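Argininosuccinate lyase (Chelativorans sp., PDB 6RX8) catalyses the cleavage of EDDS (ethylenediamine-N,N'-disuccinate) with release of fumarate, as a member of the aspartase/fumarase superfamily. Local coordinates at the interface of chains A and B and the interface of chains A and C. Residues are numbered along the deposited sequence; one frame, centred on the assembly and turned at random. Chains: chain A/B/C, Argininosuccinate lyase.

Contact 1: the interface of chains A and B. Residues chain A 157, 160-161, 261, 267; chain B 261, 264, 266-267.
A:Arg160, in the tight turn between strands 153-158 and 161-167, has a left-handed backbone (phi 59°), and its carbonyl O lies 3.4 Å from the methyl CG2 of B:Thr264. This patch belongs to a two-fold interface of an aspartase/fumarase-superfamily tetramer, just where helix 236-262 runs out into a loop. B:Glu266 carries much of the contact. Its chain bends at chi2 (76°), which lays the carboxylate over one face of the A:Tyr267 ring, the two planes 22° apart. The aliphatic part closes on the same ring, with B:Glu266 CB 3.4 Å from A:Tyr267 CD1. The carbonyl O of A:Leu261 sits over the opposite face. One carboxylate oxygen, B:Glu266 OE2, takes a hydrogen bond from the phenol OH of A:Tyr157 at 2.6 Å, the donor arriving from above the carboxylate plane. The other is tied by water 1, which lies 2.7 Å from B:Glu266 OE1 and 2.8 Å from A:Arg160 O, so both oxygens have partners and rotation of the group is restrained. B:Thr264 is oriented from within its own chain: its hydroxyl OG1 donates to B:Leu261 O at 2.7 Å and accepts from the backbone N of B:Tyr267. Like residues meet at the symmetry axis. The two Leu261 side chains cross at about a right angle, A:Leu261 CD2 to B:Leu261 CD2 at 3.7 Å, while the A:Tyr267 and B:Tyr267 rings meet by their edges, CE1 to CE1 at 3.7 Å.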
loop_
_atom_site.group_PDB
_atom_site.type_symbol
_atom_site.label_atom_id
_atom_site.label_comp_id
_atom_site.label_asym_id
_atom_site.label_seq_id
_atom_site.Cartn_x
_atom_site.Cartn_y
_atom_site.Cartn_z
ATOM N N TYR A 157 20.593 -15.187 -14.691
ATOM C CA TYR A 157 20.852 -13.765 -14.548
ATOM C C TYR A 157 20.858 -13.377 -13.078
ATOM O O TYR A 157 20.133 -13.944 -12.257
ATOM C CB TYR A 157 19.798 -12.921 -15.288
ATOM C CG TYR A 157 19.793 -13.182 -16.767
ATOM C CD1 TYR A 157 19.093 -14.257 -17.297
ATOM C CD2 TYR A 157 20.525 -12.385 -17.633
ATOM C CE1 TYR A 157 19.112 -14.524 -18.653
ATOM C CE2 TYR A 157 20.551 -12.643 -18.987
ATOM C CZ TYR A 157 19.847 -13.714 -19.494
ATOM O OH TYR A 157 19.891 -13.967 -20.846
ATOM N N ARG A 160 19.802 -8.588 -13.938
ATOM C CA ARG A 160 19.532 -8.547 -15.377
ATOM C C ARG A 160 20.808 -8.582 -16.211
ATOM O O ARG A 160 20.852 -8.055 -17.325
ATOM C CB ARG A 160 18.686 -7.323 -15.733
ATOM C CG ARG A 160 17.273 -7.437 -15.173
ATOM C CD ARG A 160 16.480 -6.175 -15.417
ATOM N NE ARG A 160 15.058 -6.316 -15.131
ATOM C CZ ARG A 160 14.198 -5.298 -15.126
ATOM N NH1 ARG A 160 14.627 -4.062 -15.344
ATOM N NH2 ARG A 160 12.911 -5.510 -14.899
ATOM N N LYS A 161 21.840 -9.231 -15.684
ATOM C CA LYS A 161 23.093 -9.453 -16.390
ATOM C C LYS A 161 23.437 -10.932 -16.321
ATOM O O LYS A 161 23.196 -11.586 -15.301
ATOM C CB LYS A 161 24.221 -8.613 -15.781
ATOM C CG LYS A 161 24.202 -7.143 -16.195
ATOM C CD LYS A 161 24.443 -7.015 -17.697
ATOM C CE LYS A 161 25.208 -5.744 -18.036
ATOM N NZ LYS A 161 25.589 -5.740 -19.458
ATOM N N LEU A 261 11.485 -11.235 -20.640
ATOM C CA LEU A 261 12.818 -10.828 -21.062
ATOM C C LEU A 261 13.442 -11.901 -21.945
ATOM O O LEU A 261 14.005 -11.602 -23.004
ATOM C CB LEU A 261 13.701 -10.526 -19.855
ATOM C CG LEU A 261 13.263 -9.329 -19.009
ATOM C CD1 LEU A 261 14.378 -8.979 -18.006
ATOM C CD2 LEU A 261 12.915 -8.104 -19.835
ATOM N N TYR A 267 16.888 -10.823 -26.586
ATOM C CA TYR A 267 17.344 -12.073 -25.989
ATOM C C TYR A 267 17.088 -13.255 -26.924
ATOM O O TYR A 267 17.988 -14.048 -27.218
ATOM C CB TYR A 267 16.612 -12.336 -24.678
ATOM C CG TYR A 267 16.977 -11.557 -23.443
ATOM C CD1 TYR A 267 17.042 -10.173 -23.438
ATOM C CD2 TYR A 267 17.177 -12.229 -22.241
ATOM C CE1 TYR A 267 17.327 -9.482 -22.272
ATOM C CE2 TYR A 267 17.459 -11.552 -21.082
ATOM C CZ TYR A 267 17.532 -10.183 -21.098
ATOM O OH TYR A 267 17.805 -9.522 -19.918
ATOM N N LEU B 261 17.364 -2.546 -19.394
ATOM C CA LEU B 261 17.124 -3.476 -20.490
ATOM C C LEU B 261 17.999 -3.118 -21.685
ATOM O O LEU B 261 18.634 -3.990 -22.288
ATOM C CB LEU B 261 15.649 -3.493 -20.872
ATOM C CG LEU B 261 14.701 -4.030 -19.797
ATOM C CD1 LEU B 261 13.304 -4.245 -20.409
ATOM C CD2 LEU B 261 15.184 -5.319 -19.158
ATOM N N THR B 264 21.343 -4.588 -21.061
ATOM C CA THR B 264 21.544 -6.019 -20.895
ATOM C C THR B 264 22.626 -6.505 -21.856
ATOM O O THR B 264 22.917 -5.880 -22.882
ATOM C CB THR B 264 20.273 -6.838 -21.151
ATOM O OG1 THR B 264 19.694 -6.499 -22.416
ATOM C CG2 THR B 264 19.269 -6.637 -20.016
ATOM N N GLU B 266 22.171 -8.811 -23.762
ATOM C CA GLU B 266 21.469 -9.262 -24.962
ATOM C C GLU B 266 21.031 -8.111 -25.865
ATOM O O GLU B 266 21.178 -8.196 -27.092
ATOM C CB GLU B 266 20.268 -10.118 -24.549
ATOM C CG GLU B 266 20.653 -11.429 -23.855
ATOM C CD GLU B 266 21.111 -11.261 -22.410
ATOM O OE1 GLU B 266 20.942 -10.159 -21.845
ATOM O OE2 GLU B 266 21.637 -12.246 -21.840
ATOM N N TYR B 267 20.496 -7.035 -25.290
ATOM C CA TYR B 267 20.182 -5.852 -26.085
ATOM C C TYR B 267 21.456 -5.157 -26.563
ATOM O O TYR B 267 21.626 -4.875 -27.754
ATOM C CB TYR B 267 19.375 -4.855 -25.261
ATOM C CG TYR B 267 17.919 -5.112 -24.982
ATOM C CD1 TYR B 267 17.472 -6.314 -24.457
ATOM C CD2 TYR B 267 16.992 -4.093 -25.175
ATOM C CE1 TYR B 267 16.132 -6.501 -24.159
ATOM C CE2 TYR B 267 15.664 -4.270 -24.883
ATOM C CZ TYR B 267 15.236 -5.470 -24.375
ATOM O OH TYR B 267 13.898 -5.622 -24.076
HETATM O O HOH W 1 22.004 -9.287 -19.514
#

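Contact 2: the interface of chains A and C. Residues chain A 233, 236, 317-319; chain C 175, 178, 251, 254.
The ring of A:Tyr318, on a loop, is clamped between two helices of chain C, part of a two-fold interface in the superfamily's helical tetramer core. Over one face comes the methyl CD1 of C:Ile175 (helix 168-193), 3.8 Å from A:Tyr318 CG and displaced toward the rim. The guanidinium of C:Arg254 (helix 236-262) lies against the other face, offset toward the CD1 rim, its CZ 3.6 Å from A:Tyr318 CD1 and its plane tilted 32° from the ring. The arginine chain bends at chi3 (77°), turning the N-H groups toward backbone carbonyls of chain A. NE donates to A:Glu317 O at 2.9 Å, from above that carbonyl's plane. NH2 reaches A:Ala233 O at 2.8 Å in a nearly straight bond (174° at H), the acceptor lying in the guanidinium plane. A methionine in place of C:Arg254 would probably leave the carbonyls of A:Glu317 and A:Ala233 without these donors and that side of the tyrosine ring without its flat partner. At the outer end of the ring, the amide ND2 of C:Asn178 donates to A:Tyr318 OH at 2.9 Å, the amide standing almost perpendicular to the ring. The same ND2 binds water 2, which also bonds A:Asp236 OD2. Water 4 joins C:Arg254 NH1 to A:Asp236 OD1, a bridge linking probably opposite charges without direct contact. Water 3 bridges A:Asp236 OD2, at 2.6 Å, to the backbone O of C:Asn178, at 2.9 Å.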
loop_
_atom_site.group_PDB
_atom_site.type_symbol
_atom_site.label_atom_id
_atom_site.label_comp_id
_atom_site.label_asym_id
_atom_site.label_seq_id
_atom_site.Cartn_x
_atom_site.Cartn_y
_atom_site.Cartn_z
ATOM N N ALA A 233 -15.247 -10.109 15.397
ATOM C CA ALA A 233 -14.287 -9.042 15.152
ATOM C C ALA A 233 -13.099 -9.538 14.346
ATOM O O ALA A 233 -12.444 -8.748 13.654
ATOM C CB ALA A 233 -13.791 -8.461 16.477
ATOM N N ASP A 236 -8.190 -11.325 10.651
ATOM C CA ASP A 236 -6.796 -11.424 10.239
ATOM C C ASP A 236 -6.650 -12.430 9.120
ATOM O O ASP A 236 -5.763 -12.295 8.271
ATOM C CB ASP A 236 -5.902 -11.827 11.410
ATOM C CG ASP A 236 -5.709 -10.705 12.421
ATOM O OD1 ASP A 236 -6.318 -9.632 12.253
ATOM O OD2 ASP A 236 -4.954 -10.900 13.396
ATOM N N GLU A 317 -11.652 -0.505 16.128
ATOM C CA GLU A 317 -11.395 -1.166 17.399
ATOM C C GLU A 317 -11.448 -2.685 17.200
ATOM O O GLU A 317 -11.634 -3.178 16.085
ATOM C CB GLU A 317 -12.400 -0.702 18.452
ATOM C CG GLU A 317 -12.278 0.779 18.829
ATOM C CD GLU A 317 -12.635 1.731 17.688
ATOM O OE1 GLU A 317 -13.745 1.601 17.110
ATOM O OE2 GLU A 317 -11.795 2.606 17.376
ATOM N N TYR A 318 -11.253 -3.442 18.282
ATOM C CA TYR A 318 -11.327 -4.897 18.168
ATOM C C TYR A 318 -12.782 -5.346 18.318
ATOM O O TYR A 318 -13.178 -6.029 19.258
ATOM C CB TYR A 318 -10.397 -5.604 19.155
ATOM C CG TYR A 318 -9.919 -6.881 18.497
ATOM C CD1 TYR A 318 -8.858 -6.862 17.594
ATOM C CD2 TYR A 318 -10.592 -8.081 18.693
ATOM C CE1 TYR A 318 -8.456 -8.012 16.935
ATOM C CE2 TYR A 318 -10.192 -9.238 18.042
ATOM C CZ TYR A 318 -9.124 -9.194 17.161
ATOM O OH TYR A 318 -8.715 -10.331 16.502
ATOM N N GLN A 319 -13.573 -4.877 17.348
ATOM C CA GLN A 319 -15.014 -5.030 17.328
ATOM C C GLN A 319 -15.456 -5.560 15.972
ATOM O O GLN A 319 -14.752 -5.420 14.970
ATOM C CB GLN A 319 -15.754 -3.695 17.537
ATOM C CG GLN A 319 -15.474 -2.953 18.820
ATOM C CD GLN A 319 -16.010 -1.525 18.780
ATOM O OE1 GLN A 319 -16.797 -1.164 17.900
ATOM N NE2 GLN A 319 -15.582 -0.710 19.734
ATOM N N ILE C 175 -8.428 -10.899 22.609
ATOM C CA ILE C 175 -7.073 -10.512 22.239
ATOM C C ILE C 175 -6.140 -11.704 22.375
ATOM O O ILE C 175 -5.271 -11.932 21.529
ATOM C CB ILE C 175 -6.598 -9.321 23.097
ATOM C CG1 ILE C 175 -7.574 -8.146 22.967
ATOM C CG2 ILE C 175 -5.165 -8.913 22.721
ATOM C CD1 ILE C 175 -7.801 -7.648 21.538
ATOM N N ASN C 178 -6.503 -13.831 19.327
ATOM C CA ASN C 178 -5.811 -13.144 18.240
ATOM C C ASN C 178 -4.308 -13.370 18.318
ATOM O O ASN C 178 -3.654 -13.676 17.311
ATOM C CB ASN C 178 -6.139 -11.643 18.307
ATOM C CG ASN C 178 -5.207 -10.779 17.445
ATOM O OD1 ASN C 178 -4.008 -10.636 17.733
ATOM N ND2 ASN C 178 -5.776 -10.158 16.407
ATOM N N GLY C 251 -3.928 -5.549 14.937
ATOM C CA GLY C 251 -4.715 -5.938 16.089
ATOM C C GLY C 251 -4.316 -5.165 17.323
ATOM O O GLY C 251 -5.153 -4.877 18.181
ATOM N N ARG C 254 -5.970 -1.925 17.117
ATOM C CA ARG C 254 -7.385 -2.018 17.450
ATOM C C ARG C 254 -7.602 -2.040 18.952
ATOM O O ARG C 254 -8.542 -1.416 19.451
ATOM C CB ARG C 254 -7.986 -3.256 16.789
ATOM C CG ARG C 254 -8.018 -3.118 15.272
ATOM C CD ARG C 254 -8.301 -4.440 14.593
ATOM N NE ARG C 254 -9.714 -4.783 14.676
ATOM C CZ ARG C 254 -10.214 -5.968 14.337
ATOM N NH1 ARG C 254 -9.402 -6.933 13.901
ATOM N NH2 ARG C 254 -11.526 -6.180 14.429
HETATM O O HOH W 2 -3.726 -9.038 14.699
HETATM O O HOH W 3 -4.805 -13.202 14.682
HETATM O O HOH W 4 -6.593 -7.086 13.451
#

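The C-alpha centres of contacts 1 and 2 lie about 47 Å apart, and no residue position is common to the two sets. Helix 236-262 links them: contact 1 uses its C-terminal end at Leu261, whereas contact 2 uses Asp236 at its start in chain A and Gly251 and Arg254 further along it in chain C. Each interface is two-fold symmetric and joins chain A to a different neighbour, so the two together can build the four-chain assembly. Such tetramers are typical of the superfamily, whose active sites draw residues from three subunits; both contacts would then help to hold those subunits in register.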